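Local coordinates for SnoaL-like domain-containing protein (Sphaerobacter thermophilus, PDB 5TGN) that is of unknown function but carries a SnoaL-like domain of the NTF2 clan, whose cone-shaped fold probably encloses a pocket for a small molecule, at residues A[28-34]-A[100-104]. Sequence-based numbering, arbitrary orientation.
Sequences LFAQDGE and RIRRL
Phe29 pairs in parallel with Ile101 and Glu34 with Arg103, two short bridges, the type I turn from Ala30 to Gly33 linking strand 29-30 to strand 33-37 on one side and a classic beta bulge at Arg102 and Arg103, both facing Asp95, on the other. This is where strand 100-108 of the curved NTF2-like sheet receives the chain arriving from helix 22-26. In the first bridge Ile101 N donates to Leu28 O in an almost straight bond, and Ala30 N returns to Ile101 O at 3.0 Å; beyond the turn, Glu34 N donates to Arg102 O, and Leu104 N to Glu34 O at 2.8 Å. On the face of the sheet that carries Phe29 and Ile101, Ile101 CB sits over one face of the Phe29 ring, offset toward its rim, in a CH-pi contact 4.0 Å from the centroid. Leu104 CB comes instead to the ring edge, 3.9 Å from Phe29 CE1, and Tyr13 of helix 6-18 packs against both Phe29 and Leu104. Arg100 runs extended from CG to NE past the backbone of Leu28 and Phe29, and its NH1 reaches Phe29 O at 2.8 Å from above the carbonyl plane; Trp46 NE1 is a second donor to that oxygen. A leucine in place of Arg100 would probably cost Phe29 O one of its two donors, leaving the bond from Trp46 NE1. At the turn, Arg102 bends at chi2 and chi3 to bring its guanidinium to Asp32, a weak two-pronged salt bridge with the planes 73° apart. Glu34 and Arg103 lie side by side with nearly coplanar end groups, while Arg44 forms a salt bridge to Glu34 OE1, and Glu91 of the second subunit one to Arg103 NH1. Glu34 OE2 accepts Arg103 NE on its anti side at 3.0 Å and a water at 2.7 Å.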
ATOM      1  N   LEU A  28       4.774  -8.336  20.882  1.00 17.54           N
ATOM      2  CA  LEU A  28       6.195  -8.124  20.632  1.00 14.31           C
ATOM      3  C   LEU A  28       6.591  -6.658  20.569  1.00 16.81           C
ATOM      4  O   LEU A  28       7.790  -6.360  20.522  1.00 19.79           O
ATOM      5  CB  LEU A  28       6.619  -8.777  19.322  1.00 14.56           C
ATOM      6  CG  LEU A  28       6.255 -10.246  19.203  1.00 20.65           C
ATOM      7  CD1 LEU A  28       6.568 -10.665  17.771  1.00 20.01           C
ATOM      8  CD2 LEU A  28       7.023 -11.106  20.242  1.00 26.47           C
ATOM      9  N   PHE A  29       5.644  -5.737  20.558  1.00 19.45           N
ATOM     10  CA  PHE A  29       5.961  -4.325  20.383  1.00 15.80           C
ATOM     11  C   PHE A  29       5.897  -3.587  21.720  1.00 18.64           C
ATOM     12  O   PHE A  29       5.150  -3.968  22.625  1.00 18.05           O
ATOM     13  CB  PHE A  29       4.989  -3.663  19.400  1.00 20.17           C
ATOM     14  CG  PHE A  29       5.183  -4.077  17.981  1.00 18.79           C
ATOM     15  CD1 PHE A  29       5.724  -3.196  17.053  1.00 14.61           C
ATOM     16  CD2 PHE A  29       4.789  -5.335  17.557  1.00 13.22           C
ATOM     17  CE1 PHE A  29       5.878  -3.562  15.703  1.00 15.95           C
ATOM     18  CE2 PHE A  29       4.942  -5.728  16.198  1.00 15.59           C
ATOM     19  CZ  PHE A  29       5.498  -4.841  15.269  1.00 14.47           C
ATOM     20  N   ALA A  30       6.688  -2.521  21.823  1.00 19.58           N
ATOM     21  CA  ALA A  30       6.510  -1.547  22.893  1.00 24.59           C
ATOM     22  C   ALA A  30       5.112  -0.938  22.820  1.00 23.62           C
ATOM     23  O   ALA A  30       4.461  -0.914  21.768  1.00 20.21           O
ATOM     24  CB  ALA A  30       7.561  -0.431  22.811  1.00 22.84           C
ATOM     25  N   GLN A  31       4.661  -0.427  23.963  1.00 25.15           N
ATOM     26  CA  GLN A  31       3.331   0.163  24.038  1.00 27.54           C
ATOM     27  C   GLN A  31       3.156   1.281  23.021  1.00 23.95           C
ATOM     28  O   GLN A  31       2.072   1.453  22.458  1.00 22.14           O
ATOM     29  CB  GLN A  31       3.070   0.682  25.462  1.00 30.41           C
ATOM     30  CG  GLN A  31       1.719   1.345  25.624  1.00 33.85           C
ATOM     31  CD  GLN A  31       1.415   1.805  27.069  1.00 44.75           C
ATOM     32  OE1 GLN A  31       2.317   1.920  27.922  1.00 46.67           O
ATOM     33  NE2 GLN A  31       0.130   2.089  27.336  1.00 40.34           N
ATOM     34  N   ASP A  32       4.200   2.074  22.793  1.00 23.16           N
ATOM     35  CA  ASP A  32       4.188   3.094  21.753  1.00 21.82           C
ATOM     36  C   ASP A  32       4.942   2.649  20.505  1.00 24.95           C
ATOM     37  O   ASP A  32       5.386   3.494  19.729  1.00 25.04           O
ATOM     38  CB  ASP A  32       4.765   4.406  22.293  1.00 27.52           C
ATOM     39  CG  ASP A  32       6.125   4.224  22.934  1.00 35.89           C
ATOM     40  OD1 ASP A  32       6.572   3.067  23.046  1.00 38.96           O
ATOM     41  OD2 ASP A  32       6.743   5.229  23.350  1.00 43.21           O
ATOM     42  N   GLY A  33       5.101   1.342  20.305  1.00 17.15           N
ATOM     43  CA  GLY A  33       5.743   0.842  19.109  1.00 20.61           C
ATOM     44  C   GLY A  33       4.821   1.001  17.915  1.00 26.08           C
ATOM     45  O   GLY A  33       3.637   1.312  18.046  1.00 20.42           O
ATOM     46  N   GLU A  34       5.365   0.795  16.720  1.00 13.59           N
ATOM     47  CA  GLU A  34       4.544   1.049  15.550  1.00 17.84           C
ATOM     48  C   GLU A  34       4.970   0.202  14.361  1.00 15.80           C
ATOM     49  O   GLU A  34       6.122  -0.237  14.247  1.00 16.17           O
ATOM     50  CB  GLU A  34       4.603   2.523  15.156  1.00 19.88           C
ATOM     51  CG  GLU A  34       5.968   2.922  14.679  1.00 22.50           C
ATOM     52  CD  GLU A  34       6.114   4.418  14.508  1.00 30.45           C
ATOM     53  OE1 GLU A  34       5.353   5.173  15.161  1.00 29.57           O
ATOM     54  OE2 GLU A  34       7.004   4.837  13.730  1.00 30.12           O
ATOM     55  N   ARG A 100      11.821  -5.134  23.095  1.00 27.51           N
ATOM     56  CA  ARG A 100      10.603  -5.067  22.291  1.00 24.88           C
ATOM     57  C   ARG A 100      10.884  -4.333  20.995  1.00 22.31           C
ATOM     58  O   ARG A 100      11.872  -3.616  20.874  1.00 27.77           O
ATOM     59  CB  ARG A 100       9.450  -4.380  23.028  1.00 26.61           C
ATOM     60  CG  ARG A 100       8.942  -5.190  24.208  1.00 30.65           C
ATOM     61  CD  ARG A 100       7.745  -4.557  24.886  1.00 48.31           C
ATOM     62  NE  ARG A 100       7.179  -5.442  25.901  1.00 52.77           N
ATOM     63  CZ  ARG A 100       6.036  -6.101  25.758  1.00 49.82           C
ATOM     64  NH1 ARG A 100       5.328  -5.951  24.651  1.00 47.96           N
ATOM     65  NH2 ARG A 100       5.592  -6.886  26.735  1.00 50.17           N
ATOM     66  N   ILE A 101       9.980  -4.503  20.033  1.00 19.90           N
ATOM     67  CA  ILE A 101      10.044  -3.783  18.759  1.00 17.84           C
ATOM     68  C   ILE A 101       9.528  -2.366  18.954  1.00 22.59           C
ATOM     69  O   ILE A 101       8.386  -2.157  19.385  1.00 19.88           O
ATOM     70  CB  ILE A 101       9.242  -4.505  17.664  1.00 17.16           C
ATOM     71  CG1 ILE A 101       9.706  -5.962  17.520  1.00 17.84           C
ATOM     72  CG2 ILE A 101       9.424  -3.782  16.341  1.00 13.99           C
ATOM     73  CD1 ILE A 101       8.674  -6.883  16.766  1.00 19.85           C
ATOM     74  N   ARG A 102      10.377  -1.387  18.652  1.00 19.58           N
ATOM     75  CA  ARG A 102       9.944   0.002  18.650  1.00 21.06           C
ATOM     76  C   ARG A 102       9.310   0.362  17.316  1.00 20.58           C
ATOM     77  O   ARG A 102       8.335   1.123  17.269  1.00 20.73           O
ATOM     78  CB  ARG A 102      11.122   0.924  18.955  1.00 24.88           C
ATOM     79  CG  ARG A 102      11.591   0.771  20.409  1.00 50.82           C
ATOM     80  CD  ARG A 102      12.133   2.068  21.020  1.00 60.47           C
ATOM     81  NE  ARG A 102      11.227   3.190  20.803  1.00 63.13           N
ATOM     82  CZ  ARG A 102      10.128   3.412  21.516  1.00 61.62           C
ATOM     83  NH1 ARG A 102       9.361   4.456  21.242  1.00 65.25           N
ATOM     84  NH2 ARG A 102       9.796   2.586  22.496  1.00 57.38           N
ATOM     85  N   ARG A 103       9.848  -0.160  16.222  1.00 17.03           N
ATOM     86  CA  ARG A 103       9.259   0.149  14.939  1.00 15.70           C
ATOM     87  C   ARG A 103       9.520  -0.997  13.981  1.00 17.49           C
ATOM     88  O   ARG A 103      10.621  -1.559  13.948  1.00 19.64           O
ATOM     89  CB  ARG A 103       9.808   1.461  14.360  1.00 18.48           C
ATOM     90  CG  ARG A 103       9.385   1.715  12.885  1.00 16.34           C
ATOM     91  CD  ARG A 103      10.229   2.872  12.322  1.00 19.43           C
ATOM     92  NE  ARG A 103       9.773   4.182  12.780  1.00 22.92           N
ATOM     93  CZ  ARG A 103      10.424   5.323  12.562  1.00 26.47           C
ATOM     94  NH1 ARG A 103      11.592   5.306  11.929  1.00 24.94           N
ATOM     95  NH2 ARG A 103       9.902   6.483  12.947  1.00 31.41           N
ATOM     96  N   LEU A 104       8.490  -1.352  13.215  1.00 14.67           N
ATOM     97  CA  LEU A 104       8.649  -2.275  12.100  1.00 13.54           C
ATOM     98  C   LEU A 104       8.264  -1.527  10.830  1.00 15.43           C
ATOM     99  O   LEU A 104       7.165  -0.969  10.744  1.00 16.48           O
ATOM    100  CB  LEU A 104       7.798  -3.539  12.293  1.00 12.31           C
ATOM    101  CG  LEU A 104       7.536  -4.342  11.008  1.00 17.43           C
ATOM    102  CD1 LEU A 104       8.813  -4.922  10.458  1.00 12.10           C
ATOM    103  CD2 LEU A 104       6.467  -5.415  11.263  1.00 16.36           C
TER
HETATM  104  O   HOH W   1       6.662   7.152  12.409  1.00 30.36           O